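Local coordinates for protein probable aminotransferase (Pseudomonas aeruginosa, PDB 5YKR) that probably acts as a pyridoxal-phosphate-dependent enzyme of the class-III aminotransferase family, in an assembly of two chains, at residues C150-G155 against W308-H313; G365-L370 against W377-I382; H414-N419 against R450-E455. One frame throughout, in Å; residues are numbered along the deposited sequence.

In the fold
The three contacts follow one another along the chain and fall into two regions on opposite sides of its centre. Interaction 1 joins the ends of helix 139-154, which packs on the seven-stranded sheet, and helix 301-310, which follows its strand 295-299; Lys286, modified by the pyridoxal phosphate cofactor, lies just after strand 281-284 of this same sheet. Interactions 2 and 3 belong to the C-terminal part, with its three-stranded antiparallel sheet and covering helices. Their centres are 16 Å apart and they touch: Trp377 and Thr369 of interaction 2 pack on Leu453 of interaction 3, and Thr369 also meets Arg450. Interaction 1 is remote, its centre 46 Å from that of interaction 2 and 53 Å from that of interaction 3.

Interaction 1 (C150-G155 against W308-H313); sequences CRMLSG and WAVLPH
Val310 faces the last turn of helix 139-154 and touches it with both methyls. CG2, standing between the backbone N and the carbonyl carbon, lies 4.0 Å from Leu153 CA and equally close to Met152 CB, so one methyl touches two successive residues. The other branch, Val310 CG1, anti to the carbonyl carbon (chi1 -66°), comes to 3.7 Å from Met152 O. Beyond CB the methionine extends past Val310 to touch Leu311, the two side chains passing at a slant: a bend at its last torsion (chi3 58°) brings CE to 4.0 Å from Leu311 CB, with Val310 O 3.9 Å from the same CE. Leu153 gives mainly its CA and CB to Val310; the rest of its side chain packs on Gln303, Arg306 and Ile307 of helix 301-310. Behind the contact the helix is finishing. Ser154 turns its hydroxyl back on its own turn, OG to Cys150 O 2.7 Å, while Ser154 N reaches that oxygen from the opposite face of the carbonyl plane, and Gly155 leaves the helix with a positive phi. The second subunit lies close by, its His190 packing on Met152. Between the segments apolar groups meet each other and two backbone carbonyl oxygens, with no hydrogen bond; the contact thus rests on apolar packing, while the second subunit adds a polar hold through Tyr43 OH, bonded to Leu311 O.

Interaction 2 (G365-L370 against W377-I382); sequences GVRATL and WHVTRI
Arg367 and Val379 mark where helix 365-370 passes strand 378-382, their CA atoms 6.2 Å apart. The segment axes run nearly antiparallel, at 168°, and approach to 8.1 Å. Val379 points to the helix, while its strand neighbours His378 and Thr380 point away; Val366 and Leu370, one turn apart, answer from the helix. Val366 CG1 rests 3.9 Å from Val379 CB, the two side chains passing at a slant. Leu370 divides its methyls: CD1 lies over the strand backbone, 3.8 Å from His378 C, and CD2 meets the indole of Trp377 obliquely, 3.6 Å from CE3. Arg367 sets off nearly straight, then a bend at chi3 (-69°) lays the guanidinium across Val379, CG1 of the valine over one face. From there NH2 donates to Val379 O at 3.0 Å, with an N-H...O angle of 147° and the donor standing above the carbonyl plane. NE reaches the same residue indirectly, through a water in the guanidinium plane, 3.1 Å from NE, that also accepts from Val379 N. One arginine therefore serves both backbone polar groups of Val379 on the edge of the sheet, and Glu363, salt-bridged to NH2, helps hold it there. On the other edge of the strand, His378 and Thr380 pair with Leu389 and Glu387 of strand 385-389. Helix 439-456 packs alongside, its His445 and Leu449 on Val366 and its Leu453 on Trp377.

Interaction 3 (H414-N419 against R450-E455); sequences HLYLLN and RDCLGE
Tyr416 OH is gripped from two sources: it donates to Glu455 OE2 at 2.8 Å and accepts from a water at 2.9 Å. The same water donates to Asp451 OD2 at 2.6 Å, so residues one helical turn apart both hold the phenol, one directly and one through solvent. Glu455 OE2 lies at the ring edge, near its plane, and is met on its anti side, well out of the carboxylate plane; the carboxylate stands steeply across the ring. Its other oxygen, OE1, forms a salt bridge with Arg18, which helps to place the acid and probably favours its charged form. With CG anti to the backbone N (chi1 -171°), the tyrosine ring spans the gap to Cys452, whose CB sits over one face, 3.7 Å from the ring centroid and 19° off the normal, a CH-pi contact. Cys452 SG adds an oblique sulfur-aromatic approach, 4.1 Å from the centroid. Arg420 makes a cation-pi contact with the same ring. The helix axes stay 10.0 Å apart and cross at 130°, a separation spanned largely by the tyrosine, met by Cys452 and Glu455. Helices 407-418 and 439-456 pack here within the C-terminal helical layer, consistent with the small domain of fold-type I pyridoxal-phosphate enzymes.

Interaction 1 (C150-G155 against W308-H313)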
loop_
_atom_site.group_PDB
_atom_site.type_symbol
_atom_site.label_atom_id
_atom_site.label_comp_id
_atom_site.label_asym_id
_atom_site.label_seq_id
_atom_site.Cartn_x
_atom_site.Cartn_y
_atom_site.Cartn_z
ATOM N N CYS A 150 5.416 17.981 1.102
ATOM C CA CYS A 150 6.146 18.973 1.909
ATOM C C CYS A 150 7.422 19.430 1.221
ATOM O O CYS A 150 7.768 20.605 1.278
ATOM C CB CYS A 150 6.423 18.454 3.315
ATOM S SG CYS A 150 4.975 18.308 4.363
ATOM N N ARG A 151 8.143 18.492 0.601
ATOM C CA ARG A 151 9.320 18.881 -0.203
ATOM C C ARG A 151 8.919 19.801 -1.374
ATOM O O ARG A 151 9.602 20.806 -1.660
ATOM C CB ARG A 151 10.092 17.663 -0.696
ATOM C CG ARG A 151 10.790 16.900 0.401
ATOM C CD ARG A 151 11.760 15.867 -0.195
ATOM N NE ARG A 151 12.546 15.221 0.834
ATOM C CZ ARG A 151 12.289 14.090 1.438
ATOM N NH1 ARG A 151 11.269 13.364 1.103
ATOM N NH2 ARG A 151 13.129 13.684 2.433
ATOM N N MET A 152 7.804 19.469 -2.032
ATOM C CA MET A 152 7.321 20.280 -3.150
ATOM C C MET A 152 6.934 21.687 -2.714
ATOM O O MET A 152 7.375 22.657 -3.362
ATOM C CB MET A 152 6.119 19.635 -3.836
ATOM C CG MET A 152 6.464 18.369 -4.627
ATOM S SD MET A 152 5.004 17.421 -5.076
ATOM C CE MET A 152 4.055 18.601 -6.000
ATOM N N LEU A 153 6.183 21.802 -1.611
ATOM C CA LEU A 153 5.679 23.118 -1.205
ATOM C C LEU A 153 6.749 23.978 -0.597
ATOM O O LEU A 153 6.697 25.217 -0.710
ATOM C CB LEU A 153 4.464 22.967 -0.328
ATOM C CG LEU A 153 4.653 22.541 1.129
ATOM C CD1 LEU A 153 4.915 23.758 2.019
ATOM C CD2 LEU A 153 3.445 21.804 1.658
ATOM N N SER A 154 7.761 23.352 0.028
ATOM C CA SER A 154 8.750 24.128 0.790
ATOM C C SER A 154 10.008 24.400 -0.014
ATOM O O SER A 154 10.733 25.339 0.279
ATOM C CB SER A 154 9.136 23.372 2.052
ATOM O OG SER A 154 9.920 22.199 1.773
ATOM N N GLY A 155 10.302 23.558 -1.000
ATOM C CA GLY A 155 11.597 23.631 -1.677
ATOM C C GLY A 155 12.764 23.169 -0.861
ATOM O O GLY A 155 13.925 23.376 -1.296
ATOM N N TRP A 308 -1.662 23.333 -3.426
ATOM C CA TRP A 308 -2.323 23.638 -4.704
ATOM C C TRP A 308 -1.501 24.565 -5.600
ATOM O O TRP A 308 -1.532 24.432 -6.835
ATOM C CB TRP A 308 -3.676 24.241 -4.442
ATOM C CG TRP A 308 -4.655 23.289 -3.769
ATOM C CD1 TRP A 308 -4.818 21.953 -3.986
ATOM C CD2 TRP A 308 -5.688 23.684 -2.870
ATOM N NE1 TRP A 308 -5.835 21.484 -3.193
ATOM C CE2 TRP A 308 -6.399 22.539 -2.516
ATOM C CE3 TRP A 308 -6.050 24.895 -2.290
ATOM C CZ2 TRP A 308 -7.468 22.572 -1.625
ATOM C CZ3 TRP A 308 -7.117 24.911 -1.405
ATOM C CH2 TRP A 308 -7.811 23.770 -1.092
ATOM N N ALA A 309 -0.691 25.434 -5.001
ATOM C CA ALA A 309 0.127 26.339 -5.785
ATOM C C ALA A 309 1.334 25.660 -6.392
ATOM O O ALA A 309 1.955 26.247 -7.292
ATOM C CB ALA A 309 0.517 27.509 -4.931
ATOM N N VAL A 310 1.729 24.476 -5.939
ATOM C CA VAL A 310 2.757 23.673 -6.599
ATOM C C VAL A 310 2.212 22.456 -7.321
ATOM O O VAL A 310 2.966 21.783 -8.049
ATOM C CB VAL A 310 3.902 23.271 -5.609
ATOM C CG1 VAL A 310 4.671 24.507 -5.161
ATOM C CG2 VAL A 310 3.391 22.456 -4.406
ATOM N N LEU A 311 0.944 22.111 -7.128
ATOM C CA LEU A 311 0.271 20.987 -7.799
ATOM C C LEU A 311 -1.174 21.449 -8.014
ATOM O O LEU A 311 -2.091 21.178 -7.225
ATOM C CB LEU A 311 0.361 19.719 -6.982
ATOM C CG LEU A 311 -0.251 18.500 -7.652
ATOM C CD1 LEU A 311 0.282 18.251 -9.048
ATOM C CD2 LEU A 311 -0.041 17.301 -6.743
ATOM N N PRO A 312 -1.409 22.178 -9.103
ATOM C CA PRO A 312 -2.727 22.760 -9.305
ATOM C C PRO A 312 -3.818 21.722 -9.590
ATOM O O PRO A 312 -3.564 20.608 -10.051
ATOM C CB PRO A 312 -2.549 23.603 -10.545
ATOM C CG PRO A 312 -1.114 23.955 -10.591
ATOM C CD PRO A 312 -0.408 22.726 -10.055
ATOM N N HIS A 313 -5.041 22.118 -9.246
ATOM C CA HIS A 313 -6.196 21.298 -9.630
ATOM C C HIS A 313 -6.154 21.043 -11.139
ATOM O O HIS A 313 -5.777 21.900 -11.946
ATOM C CB HIS A 313 -7.488 22.032 -9.233
ATOM C CG HIS A 313 -7.638 22.113 -7.762
ATOM N ND1 HIS A 313 -7.955 21.012 -6.992
ATOM C CD2 HIS A 313 -7.420 23.155 -6.906
ATOM C CE1 HIS A 313 -7.970 21.378 -5.723
ATOM N NE2 HIS A 313 -7.619 22.663 -5.639
#

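Interaction 2 (G365-L370 against W377-I382)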
loop_
_atom_site.group_PDB
_atom_site.type_symbol
_atom_site.label_atom_id
_atom_site.label_comp_id
_atom_site.label_asym_id
_atom_site.label_seq_id
_atom_site.Cartn_x
_atom_site.Cartn_y
_atom_site.Cartn_z
ATOM N N GLY A 365 -3.229 -4.229 36.898
ATOM C CA GLY A 365 -2.762 -5.579 37.186
ATOM C C GLY A 365 -1.264 -5.777 36.896
ATOM O O GLY A 365 -0.539 -6.315 37.711
ATOM N N VAL A 366 -0.824 -5.330 35.722
ATOM C CA VAL A 366 0.596 -5.404 35.402
ATOM C C VAL A 366 1.407 -4.656 36.470
ATOM O O VAL A 366 2.416 -5.143 36.988
ATOM C CB VAL A 366 0.882 -4.888 33.991
ATOM C CG1 VAL A 366 2.379 -4.832 33.718
ATOM C CG2 VAL A 366 0.257 -5.802 32.943
ATOM N N ARG A 367 0.980 -3.450 36.779
ATOM C CA ARG A 367 1.742 -2.627 37.722
ATOM C C ARG A 367 1.848 -3.305 39.087
ATOM O O ARG A 367 2.925 -3.317 39.685
ATOM C CB ARG A 367 1.172 -1.209 37.860
ATOM C CG ARG A 367 2.150 -0.309 38.607
ATOM C CD ARG A 367 1.756 1.148 38.558
ATOM N NE ARG A 367 1.891 1.719 37.210
ATOM C CZ ARG A 367 0.887 2.184 36.472
ATOM N NH1 ARG A 367 -0.349 2.200 36.944
ATOM N NH2 ARG A 367 1.131 2.618 35.261
ATOM N N ALA A 368 0.751 -3.906 39.545
ATOM C CA ALA A 368 0.766 -4.604 40.828
ATOM C C ALA A 368 1.749 -5.761 40.811
ATOM O O ALA A 368 2.475 -5.976 41.764
ATOM C CB ALA A 368 -0.624 -5.060 41.180
ATOM N N THR A 369 1.806 -6.491 39.718
ATOM C CA THR A 369 2.767 -7.615 39.567
ATOM C C THR A 369 4.220 -7.121 39.571
ATOM O O THR A 369 5.047 -7.685 40.251
ATOM C CB THR A 369 2.448 -8.397 38.281
ATOM O OG1 THR A 369 1.239 -9.138 38.490
ATOM C CG2 THR A 369 3.552 -9.318 37.873
ATOM N N LEU A 370 4.512 -6.069 38.814
ATOM C CA LEU A 370 5.856 -5.505 38.763
ATOM C C LEU A 370 6.308 -5.017 40.151
ATOM O O LEU A 370 7.437 -5.263 40.548
ATOM C CB LEU A 370 5.961 -4.378 37.734
ATOM C CG LEU A 370 5.632 -4.761 36.283
ATOM C CD1 LEU A 370 5.828 -3.559 35.369
ATOM C CD2 LEU A 370 6.315 -6.003 35.781
ATOM N N TRP A 377 11.108 -2.675 36.203
ATOM C CA TRP A 377 10.336 -2.487 34.975
ATOM C C TRP A 377 9.214 -1.480 35.284
ATOM O O TRP A 377 8.920 -1.185 36.450
ATOM C CB TRP A 377 9.649 -3.788 34.558
ATOM C CG TRP A 377 10.500 -4.996 34.229
ATOM C CD1 TRP A 377 11.843 -5.151 34.415
ATOM C CD2 TRP A 377 10.040 -6.232 33.690
ATOM N NE1 TRP A 377 12.239 -6.385 33.994
ATOM C CE2 TRP A 377 11.145 -7.075 33.553
ATOM C CE3 TRP A 377 8.789 -6.695 33.255
ATOM C CZ2 TRP A 377 11.043 -8.349 33.016
ATOM C CZ3 TRP A 377 8.698 -7.945 32.728
ATOM C CH2 TRP A 377 9.821 -8.771 32.624
ATOM N N HIS A 378 8.564 -0.968 34.225
ATOM C CA HIS A 378 7.393 -0.104 34.447
ATOM C C HIS A 378 6.394 -0.351 33.334
ATOM O O HIS A 378 6.750 -0.907 32.292
ATOM C CB HIS A 378 7.736 1.395 34.529
ATOM C CG HIS A 378 8.171 1.980 33.232
ATOM N ND1 HIS A 378 9.435 1.803 32.721
ATOM C CD2 HIS A 378 7.462 2.653 32.303
ATOM C CE1 HIS A 378 9.481 2.357 31.513
ATOM N NE2 HIS A 378 8.300 2.900 31.248
ATOM N N VAL A 379 5.178 0.097 33.577
ATOM C CA VAL A 379 4.101 0.003 32.614
ATOM C C VAL A 379 3.466 1.353 32.383
ATOM O O VAL A 379 3.318 2.158 33.303
ATOM C CB VAL A 379 3.058 -1.084 33.034
ATOM C CG1 VAL A 379 2.275 -0.743 34.327
ATOM C CG2 VAL A 379 2.058 -1.371 31.930
ATOM N N THR A 380 3.062 1.559 31.109
ATOM C CA THR A 380 2.444 2.798 30.633
ATOM C C THR A 380 1.165 2.493 29.854
ATOM O O THR A 380 1.083 1.477 29.197
ATOM C CB THR A 380 3.432 3.560 29.730
ATOM O OG1 THR A 380 4.613 3.849 30.499
ATOM C CG2 THR A 380 2.870 4.860 29.207
ATOM N N ARG A 381 0.176 3.389 29.926
ATOM C CA ARG A 381 -1.080 3.246 29.167
ATOM C C ARG A 381 -1.378 4.548 28.422
ATOM O O ARG A 381 -1.216 5.660 28.952
ATOM C CB ARG A 381 -2.241 2.888 30.102
ATOM C CG ARG A 381 -3.588 2.794 29.375
ATOM C CD ARG A 381 -4.683 2.244 30.248
ATOM N NE ARG A 381 -5.091 3.211 31.261
ATOM C CZ ARG A 381 -6.020 4.137 31.096
ATOM N NH1 ARG A 381 -6.670 4.271 29.921
ATOM N NH2 ARG A 381 -6.328 4.935 32.121
ATOM N N ILE A 382 -1.796 4.402 27.164
ATOM C CA ILE A 382 -2.381 5.485 26.386
ATOM C C ILE A 382 -3.738 4.995 25.906
ATOM O O ILE A 382 -3.852 4.231 24.938
ATOM C CB ILE A 382 -1.498 5.987 25.222
ATOM C CG1 ILE A 382 -0.836 4.892 24.453
ATOM C CG2 ILE A 382 -0.496 6.937 25.783
ATOM C CD1 ILE A 382 -0.357 5.406 23.107
HETATM O O HOH W 1 4.771 1.162 36.325
#

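Interaction 3 (H414-N419 against R450-E455)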
loop_
_atom_site.group_PDB
_atom_site.type_symbol
_atom_site.label_atom_id
_atom_site.label_comp_id
_atom_site.label_asym_id
_atom_site.label_seq_id
_atom_site.Cartn_x
_atom_site.Cartn_y
_atom_site.Cartn_z
ATOM N N HIS A 414 5.804 -13.891 25.751
ATOM C CA HIS A 414 4.789 -14.008 24.726
ATOM C C HIS A 414 4.380 -15.455 24.486
ATOM O O HIS A 414 3.184 -15.745 24.337
ATOM C CB HIS A 414 5.250 -13.420 23.407
ATOM C CG HIS A 414 5.273 -11.922 23.342
ATOM N ND1 HIS A 414 6.183 -11.117 23.990
ATOM C CD2 HIS A 414 4.500 -11.074 22.623
ATOM C CE1 HIS A 414 5.929 -9.842 23.709
ATOM N NE2 HIS A 414 4.928 -9.793 22.871
ATOM N N LEU A 415 5.351 -16.367 24.472
ATOM C CA LEU A 415 5.026 -17.768 24.208
ATOM C C LEU A 415 4.310 -18.429 25.380
ATOM O O LEU A 415 3.404 -19.242 25.164
ATOM C CB LEU A 415 6.308 -18.553 23.880
ATOM C CG LEU A 415 6.118 -20.002 23.428
ATOM C CD1 LEU A 415 5.190 -20.098 22.223
ATOM C CD2 LEU A 415 7.459 -20.630 23.117
ATOM N N TYR A 416 4.716 -18.105 26.605
ATOM C CA TYR A 416 4.035 -18.642 27.800
ATOM C C TYR A 416 2.553 -18.287 27.741
ATOM O O TYR A 416 1.683 -19.150 27.965
ATOM C CB TYR A 416 4.691 -18.076 29.045
ATOM C CG TYR A 416 4.225 -18.703 30.329
ATOM C CD1 TYR A 416 3.055 -18.301 30.922
ATOM C CD2 TYR A 416 4.963 -19.729 30.936
ATOM C CE1 TYR A 416 2.628 -18.842 32.124
ATOM C CE2 TYR A 416 4.537 -20.293 32.118
ATOM C CZ TYR A 416 3.342 -19.843 32.693
ATOM O OH TYR A 416 2.901 -20.390 33.866
ATOM N N LEU A 417 2.248 -17.036 27.392
ATOM C CA LEU A 417 0.860 -16.603 27.282
ATOM C C LEU A 417 0.142 -17.286 26.119
ATOM O O LEU A 417 -0.996 -17.750 26.251
ATOM C CB LEU A 417 0.761 -15.083 27.217
ATOM C CG LEU A 417 0.519 -14.461 28.572
ATOM C CD1 LEU A 417 1.707 -14.652 29.497
ATOM C CD2 LEU A 417 0.223 -13.010 28.497
ATOM N N LEU A 418 0.807 -17.362 24.974
ATOM C CA LEU A 418 0.199 -18.004 23.778
ATOM C C LEU A 418 -0.224 -19.444 24.064
ATOM O O LEU A 418 -1.354 -19.868 23.783
ATOM C CB LEU A 418 1.185 -17.924 22.597
ATOM C CG LEU A 418 0.714 -18.490 21.259
ATOM C CD1 LEU A 418 1.456 -17.789 20.102
ATOM C CD2 LEU A 418 0.797 -20.013 21.145
ATOM N N ASN A 419 0.697 -20.202 24.668
ATOM C CA ASN A 419 0.405 -21.613 24.985
ATOM C C ASN A 419 -0.710 -21.809 26.013
ATOM O O ASN A 419 -1.187 -22.933 26.179
ATOM C CB ASN A 419 1.680 -22.311 25.501
ATOM C CG ASN A 419 2.684 -22.671 24.399
ATOM O OD1 ASN A 419 2.344 -22.855 23.231
ATOM N ND2 ASN A 419 3.969 -22.784 24.817
ATOM N N ARG A 450 1.625 -13.027 35.660
ATOM C CA ARG A 450 2.113 -13.211 37.015
ATOM C C ARG A 450 2.697 -14.587 37.223
ATOM O O ARG A 450 3.776 -14.714 37.845
ATOM C CB ARG A 450 0.986 -12.961 37.995
ATOM C CG ARG A 450 1.357 -13.227 39.464
ATOM C CD ARG A 450 2.485 -12.334 39.969
ATOM N NE ARG A 450 2.835 -12.679 41.351
ATOM C CZ ARG A 450 3.545 -13.746 41.726
ATOM N NH1 ARG A 450 4.016 -14.641 40.860
ATOM N NH2 ARG A 450 3.779 -13.938 43.014
ATOM N N ASP A 451 2.033 -15.616 36.683
ATOM C CA ASP A 451 2.546 -16.970 36.742
ATOM C C ASP A 451 3.909 -17.094 36.047
ATOM O O ASP A 451 4.819 -17.735 36.576
ATOM C CB ASP A 451 1.591 -17.995 36.145
ATOM C CG ASP A 451 0.330 -18.212 36.962
ATOM O OD1 ASP A 451 0.219 -17.719 38.119
ATOM O OD2 ASP A 451 -0.566 -18.888 36.413
ATOM N N CYS A 452 4.007 -16.531 34.847
ATOM C CA CYS A 452 5.240 -16.634 34.074
ATOM C C CYS A 452 6.413 -15.989 34.823
ATOM O O CYS A 452 7.487 -16.598 34.967
ATOM C CB CYS A 452 5.064 -15.972 32.704
ATOM S SG CYS A 452 6.480 -16.155 31.626
ATOM N N LEU A 453 6.204 -14.761 35.271
ATOM C CA LEU A 453 7.241 -14.035 35.979
ATOM C C LEU A 453 7.598 -14.710 37.291
ATOM O O LEU A 453 8.792 -14.749 37.645
ATOM C CB LEU A 453 6.874 -12.579 36.193
ATOM C CG LEU A 453 6.774 -11.755 34.921
ATOM C CD1 LEU A 453 6.125 -10.405 35.174
ATOM C CD2 LEU A 453 8.145 -11.568 34.332
ATOM N N GLY A 454 6.616 -15.291 37.973
ATOM C CA GLY A 454 6.905 -15.998 39.198
ATOM C C GLY A 454 7.762 -17.236 38.957
ATOM O O GLY A 454 8.683 -17.517 39.741
ATOM N N GLU A 455 7.496 -17.956 37.851
ATOM C CA GLU A 455 8.304 -19.132 37.508
ATOM C C GLU A 455 9.741 -18.731 37.238
ATOM O O GLU A 455 10.665 -19.425 37.638
ATOM C CB GLU A 455 7.745 -19.922 36.321
ATOM C CG GLU A 455 6.557 -20.803 36.639
ATOM C CD GLU A 455 6.215 -21.758 35.501
ATOM O OE1 GLU A 455 7.154 -22.408 34.964
ATOM O OE2 GLU A 455 5.005 -21.840 35.116
HETATM O O HOH W 2 -0.016 -20.318 34.265
#